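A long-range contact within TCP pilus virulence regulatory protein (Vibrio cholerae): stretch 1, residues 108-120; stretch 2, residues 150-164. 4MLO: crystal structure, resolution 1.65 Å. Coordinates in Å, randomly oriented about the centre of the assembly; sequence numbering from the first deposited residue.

Stretch 1 (108-120) YSENKDLLLWNCE
Stretch 2 (150-164) GFFSKVEKKYNSIFI

Stretch 1 is a loop that leads into a strand at 114-118. Stretch 2 is a helix that enters from earlier in the chain and gives way to a loop, extended at Ser-161 and Ile-162. The helix crosses the strand at 109° between their N-to-C directions, with the axes 9.1 Å apart at closest approach. Together the stretches bury 1074 Å².

The loops meet in a single beta bridge between Ser-109 and Ser-161. Both are extended, with phi/psi of -80/170 and -139/144. Ser-109 N donates to Asn-160 O at 2.8 Å, and Ile-162 N donates to Ser-109 O at 2.7 Å. Both backbone polar groups of Ser-109 are thus satisfied by the other stretch. Ser-109 O also receives a CA-H contact from Ser-161 CA at 3.1 Å. The two serine hydroxyls, Ser-109 OG and Ser-161 OG, lie 3.2 Å apart. Ser-161 OG, with chi1 m, donates to Tyr-159 O at 2.8 Å.

Asn-160 leaves the helix with positive phi (47/43). The bridge residue Ser-161 follows directly. Ser-161 N bonds back to Glu-156 O at 3.0 Å, and Asn-160 N to Lys-157 O at 3.2 Å. Glu-156 (m, t) secures the chain beyond: its OE2 accepts from Phe-163 N at 2.7 Å and from Ile-164 N at 3.1 Å.

The CA-to-CB bond of Tyr-108 (chi1 m, chi2 -20°) points toward stretch 2. Glu-156 O lies over one face of its ring. Asn-160 ND2 is at the ring edge, 3.3 Å from Tyr-108 CD1. Tyr-108 CB meets Ile-162 CD1 at 4.0 Å. The hydroxyl reaches water 1, with Tyr-108 OH 2.7 Å from the water oxygen. That water donates to Ser-153 O, its oxygen 2.9 Å from the carbonyl atom. Water 2 joins the loops by donating to two carbonyls: its oxygen is 2.9 Å from Lys-112 O and 2.7 Å from Ile-162 O. The Lys-112 side chain is modelled only to CB.

Two side chains of stretch 2, Tyr-159 and Lys-158, satisfy the backbone of Leu-116. Leu-116 N donates to Tyr-159 OH at 3.0 Å. Lys-158, with all four chi angles t, extends so that NZ donates to Leu-116 O at 2.9 Å.

Leu-115 (m, t) points toward the helix and is buried. Its CD1 meets Val-155 CG1 at 3.6 Å and Phe-163 CD2 at 3.9 Å. Leu-115 CD2 sits over the face of the Tyr-159 ring, 3.9 Å from Tyr-159 CG. Tyr-159 has chi1 m and chi2 -88°, so one residue offers an apolar face to Leu-115 and a hydroxyl to Leu-116.

Trp-117 (chi1 t, chi2 -99°) packs against Phe-151, Lys-154, Val-155 and Lys-158. Lys-154 (p, t, t, t) lays its aliphatic chain over one face of the indole, with Lys-154 CD 3.7 Å from Trp-117 CZ2. Its NZ is bonded elsewhere in the structure. Trp-117 CB meets Val-155 CG2 at 3.9 Å. Trp-117 CD1 approaches Phe-151 CZ at 3.6 Å, the rings oblique at 67°. Cys-119 SG lies at the edge of the Phe-151 ring, 4.1 Å from Phe-151 CE1.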

# COMPACT_ATOMS: atom_id res chain seq x y z
N TYR A 108 -14.72 -12.98 10.01
CA TYR A 108 -13.97 -11.76 10.24
C TYR A 108 -14.63 -10.55 9.56
O TYR A 108 -15.27 -10.67 8.51
CB TYR A 108 -12.55 -11.92 9.70
CG TYR A 108 -11.66 -12.93 10.41
CD1 TYR A 108 -11.94 -13.37 11.70
CD2 TYR A 108 -10.53 -13.45 9.77
CE1 TYR A 108 -11.12 -14.28 12.36
CE2 TYR A 108 -9.69 -14.36 10.43
CZ TYR A 108 -10.00 -14.77 11.72
OH TYR A 108 -9.18 -15.67 12.38
N SER A 109 -14.43 -9.36 10.15
CA SER A 109 -14.89 -8.11 9.56
C SER A 109 -13.91 -7.63 8.47
O SER A 109 -12.81 -8.17 8.30
CB SER A 109 -15.06 -7.05 10.64
OG SER A 109 -13.81 -6.50 11.01
N GLU A 110 -14.31 -6.61 7.71
CA GLU A 110 -13.55 -6.18 6.53
C GLU A 110 -13.27 -4.68 6.54
O GLU A 110 -13.09 -4.09 5.47
CB GLU A 110 -14.28 -6.56 5.25
CG GLU A 110 -14.65 -8.02 5.14
CD GLU A 110 -15.11 -8.39 3.74
OE1 GLU A 110 -16.31 -8.69 3.56
OE2 GLU A 110 -14.26 -8.36 2.82
N ASN A 111 -13.21 -4.06 7.71
CA ASN A 111 -13.12 -2.61 7.78
C ASN A 111 -11.69 -2.09 7.91
O ASN A 111 -11.37 -1.06 7.31
CB ASN A 111 -13.96 -2.09 8.95
CG ASN A 111 -15.42 -2.48 8.81
OD1 ASN A 111 -15.97 -2.52 7.70
ND2 ASN A 111 -16.06 -2.77 9.94
N LYS A 112 -10.83 -2.77 8.66
CA LYS A 112 -9.53 -2.22 9.01
C LYS A 112 -8.56 -2.31 7.83
O LYS A 112 -8.36 -3.38 7.26
CB LYS A 112 -8.95 -2.93 10.24
N ASP A 113 -7.94 -1.17 7.50
CA ASP A 113 -7.03 -1.01 6.35
C ASP A 113 -5.57 -0.88 6.75
O ASP A 113 -4.69 -0.94 5.87
CB ASP A 113 -7.38 0.25 5.54
CG ASP A 113 -8.68 0.14 4.79
OD1 ASP A 113 -9.33 1.19 4.59
OD2 ASP A 113 -9.05 -0.98 4.38
N LEU A 114 -5.29 -0.63 8.02
CA LEU A 114 -3.93 -0.43 8.49
C LEU A 114 -3.79 -1.24 9.78
O LEU A 114 -4.51 -0.99 10.75
CB LEU A 114 -3.63 1.06 8.72
CG LEU A 114 -2.21 1.47 9.12
CD1 LEU A 114 -2.01 2.95 8.79
CD2 LEU A 114 -1.91 1.23 10.58
N LEU A 115 -2.93 -2.25 9.76
CA LEU A 115 -2.84 -3.22 10.84
C LEU A 115 -1.40 -3.24 11.36
O LEU A 115 -0.46 -2.96 10.62
CB LEU A 115 -3.28 -4.61 10.37
CG LEU A 115 -4.65 -4.70 9.65
CD1 LEU A 115 -4.88 -6.13 9.21
CD2 LEU A 115 -5.79 -4.27 10.54
N LEU A 116 -1.27 -3.43 12.67
CA LEU A 116 0.01 -3.53 13.35
C LEU A 116 0.26 -4.96 13.83
O LEU A 116 -0.64 -5.61 14.37
CB LEU A 116 0.05 -2.56 14.54
CG LEU A 116 1.27 -2.55 15.47
CD1 LEU A 116 2.31 -1.58 14.96
CD2 LEU A 116 0.87 -2.21 16.89
N TRP A 117 1.48 -5.44 13.65
CA TRP A 117 1.91 -6.68 14.30
C TRP A 117 3.25 -6.45 14.98
O TRP A 117 4.22 -6.02 14.34
CB TRP A 117 2.00 -7.84 13.31
CG TRP A 117 2.36 -9.10 14.01
CD1 TRP A 117 3.60 -9.66 14.09
CD2 TRP A 117 1.47 -9.97 14.74
NE1 TRP A 117 3.54 -10.82 14.82
CE2 TRP A 117 2.25 -11.04 15.23
CE3 TRP A 117 0.09 -9.95 15.02
CZ2 TRP A 117 1.70 -12.07 16.00
CZ3 TRP A 117 -0.45 -10.98 15.78
CH2 TRP A 117 0.36 -12.03 16.26
N ASN A 118 3.31 -6.72 16.28
CA ASN A 118 4.56 -6.64 17.04
C ASN A 118 5.30 -7.97 16.92
O ASN A 118 4.84 -9.00 17.43
CB ASN A 118 4.26 -6.28 18.49
CG ASN A 118 3.80 -4.85 18.65
OD1 ASN A 118 4.48 -3.91 18.23
ND2 ASN A 118 2.63 -4.67 19.26
N CYS A 119 6.45 -7.94 16.24
CA CYS A 119 7.14 -9.17 15.84
C CYS A 119 7.97 -9.79 16.95
O CYS A 119 8.54 -9.10 17.79
CB CYS A 119 8.10 -8.90 14.69
SG CYS A 119 7.31 -8.83 13.12
N GLU A 120 8.08 -11.12 16.88
CA GLU A 120 9.11 -11.87 17.60
C GLU A 120 10.39 -11.92 16.77
O GLU A 120 10.41 -11.62 15.57
CB GLU A 120 8.63 -13.29 17.91
CG GLU A 120 7.47 -13.36 18.89
N GLY A 150 0.93 -17.73 7.13
CA GLY A 150 0.80 -17.79 8.58
C GLY A 150 0.86 -16.42 9.22
O GLY A 150 0.15 -16.14 10.19
N PHE A 151 1.70 -15.53 8.68
CA PHE A 151 1.81 -14.17 9.21
C PHE A 151 0.50 -13.41 9.03
O PHE A 151 -0.04 -12.83 9.99
CB PHE A 151 2.96 -13.44 8.50
CG PHE A 151 3.39 -12.17 9.19
CD1 PHE A 151 4.42 -12.18 10.11
CD2 PHE A 151 2.75 -10.98 8.95
CE1 PHE A 151 4.80 -11.01 10.75
CE2 PHE A 151 3.13 -9.83 9.60
CZ PHE A 151 4.15 -9.85 10.49
N PHE A 152 -0.04 -13.42 7.82
CA PHE A 152 -1.32 -12.76 7.57
C PHE A 152 -2.42 -13.39 8.40
O PHE A 152 -3.30 -12.69 8.91
CB PHE A 152 -1.67 -12.82 6.09
CG PHE A 152 -0.69 -12.11 5.18
CD1 PHE A 152 0.05 -11.03 5.63
CD2 PHE A 152 -0.54 -12.51 3.86
CE1 PHE A 152 0.94 -10.38 4.79
CE2 PHE A 152 0.37 -11.85 3.01
CZ PHE A 152 1.09 -10.79 3.48
N SER A 153 -2.41 -14.72 8.53
CA SER A 153 -3.42 -15.39 9.35
C SER A 153 -3.43 -14.88 10.79
O SER A 153 -4.50 -14.65 11.37
CB SER A 153 -3.21 -16.90 9.32
OG SER A 153 -3.60 -17.39 8.05
N LYS A 154 -2.26 -14.77 11.43
CA LYS A 154 -2.28 -14.35 12.83
C LYS A 154 -2.62 -12.86 12.96
O LYS A 154 -3.27 -12.47 13.93
CB LYS A 154 -0.97 -14.70 13.54
CG LYS A 154 0.31 -14.13 12.97
CD LYS A 154 1.50 -14.84 13.62
CE LYS A 154 2.82 -14.25 13.17
NZ LYS A 154 3.99 -15.00 13.72
N VAL A 155 -2.23 -12.03 11.99
CA VAL A 155 -2.70 -10.64 11.97
C VAL A 155 -4.21 -10.57 11.83
O VAL A 155 -4.88 -9.79 12.52
CB VAL A 155 -2.00 -9.83 10.86
CG1 VAL A 155 -2.54 -8.41 10.79
CG2 VAL A 155 -0.52 -9.83 11.10
N GLU A 156 -4.79 -11.37 10.92
CA GLU A 156 -6.24 -11.35 10.76
C GLU A 156 -6.93 -11.80 12.04
O GLU A 156 -7.95 -11.22 12.43
CB GLU A 156 -6.65 -12.23 9.58
CG GLU A 156 -6.22 -11.66 8.20
CD GLU A 156 -6.78 -12.46 7.05
OE1 GLU A 156 -7.13 -13.65 7.26
OE2 GLU A 156 -6.88 -11.89 5.92
N LYS A 157 -6.40 -12.83 12.71
CA LYS A 157 -7.02 -13.32 13.93
C LYS A 157 -6.94 -12.27 15.03
O LYS A 157 -7.91 -12.08 15.77
CB LYS A 157 -6.37 -14.63 14.37
CG LYS A 157 -6.95 -15.25 15.66
CD LYS A 157 -6.24 -16.56 15.96
CE LYS A 157 -6.53 -17.08 17.38
NZ LYS A 157 -7.97 -17.25 17.63
N LYS A 158 -5.80 -11.58 15.16
CA LYS A 158 -5.67 -10.55 16.19
C LYS A 158 -6.76 -9.49 16.06
O LYS A 158 -7.32 -9.05 17.06
CB LYS A 158 -4.28 -9.90 16.11
CG LYS A 158 -4.14 -8.59 16.88
CD LYS A 158 -2.79 -7.94 16.61
CE LYS A 158 -2.68 -6.61 17.34
NZ LYS A 158 -1.36 -6.01 17.12
N TYR A 159 -7.07 -9.07 14.83
CA TYR A 159 -8.05 -8.03 14.58
C TYR A 159 -9.43 -8.58 14.22
O TYR A 159 -10.35 -7.79 14.01
CB TYR A 159 -7.56 -7.10 13.46
CG TYR A 159 -6.41 -6.21 13.88
CD1 TYR A 159 -6.64 -4.97 14.46
CD2 TYR A 159 -5.11 -6.62 13.68
CE1 TYR A 159 -5.58 -4.17 14.82
CE2 TYR A 159 -4.04 -5.82 14.05
CZ TYR A 159 -4.28 -4.61 14.61
OH TYR A 159 -3.21 -3.83 14.97
N ASN A 160 -9.59 -9.90 14.14
CA ASN A 160 -10.82 -10.50 13.64
C ASN A 160 -11.25 -9.81 12.34
O ASN A 160 -12.42 -9.46 12.15
CB ASN A 160 -11.93 -10.41 14.69
CG ASN A 160 -13.02 -11.43 14.48
OD1 ASN A 160 -14.12 -11.10 14.04
ND2 ASN A 160 -12.72 -12.68 14.82
N SER A 161 -10.26 -9.56 11.46
CA SER A 161 -10.43 -8.73 10.27
C SER A 161 -9.72 -9.33 9.07
O SER A 161 -8.61 -9.86 9.19
CB SER A 161 -9.86 -7.31 10.48
OG SER A 161 -10.61 -6.59 11.44
N ILE A 162 -10.34 -9.17 7.90
CA ILE A 162 -9.76 -9.64 6.65
C ILE A 162 -8.63 -8.70 6.25
O ILE A 162 -8.80 -7.48 6.23
CB ILE A 162 -10.83 -9.70 5.55
CG1 ILE A 162 -11.88 -10.78 5.85
CG2 ILE A 162 -10.19 -9.96 4.17
CD1 ILE A 162 -11.35 -12.19 5.86
N PHE A 163 -7.47 -9.27 5.93
CA PHE A 163 -6.39 -8.54 5.28
C PHE A 163 -6.34 -8.89 3.80
O PHE A 163 -6.44 -7.99 2.96
CB PHE A 163 -5.04 -8.83 5.95
CG PHE A 163 -3.90 -8.02 5.38
CD1 PHE A 163 -2.82 -8.65 4.76
CD2 PHE A 163 -3.93 -6.63 5.43
CE1 PHE A 163 -1.80 -7.93 4.22
CE2 PHE A 163 -2.88 -5.88 4.87
CZ PHE A 163 -1.82 -6.54 4.28
N ILE A 164 -6.26 -10.17 3.46
CA ILE A 164 -6.27 -10.58 2.04
C ILE A 164 -7.72 -10.63 1.57
O ILE A 164 -8.47 -11.58 1.83
CB ILE A 164 -5.56 -11.92 1.82
CG1 ILE A 164 -4.13 -11.88 2.39
CG2 ILE A 164 -5.55 -12.27 0.31
CD1 ILE A 164 -3.26 -10.75 1.83
O HOH W 1 -6.85 -16.33 11.14
O HOH W 2 -10.19 -5.56 7.57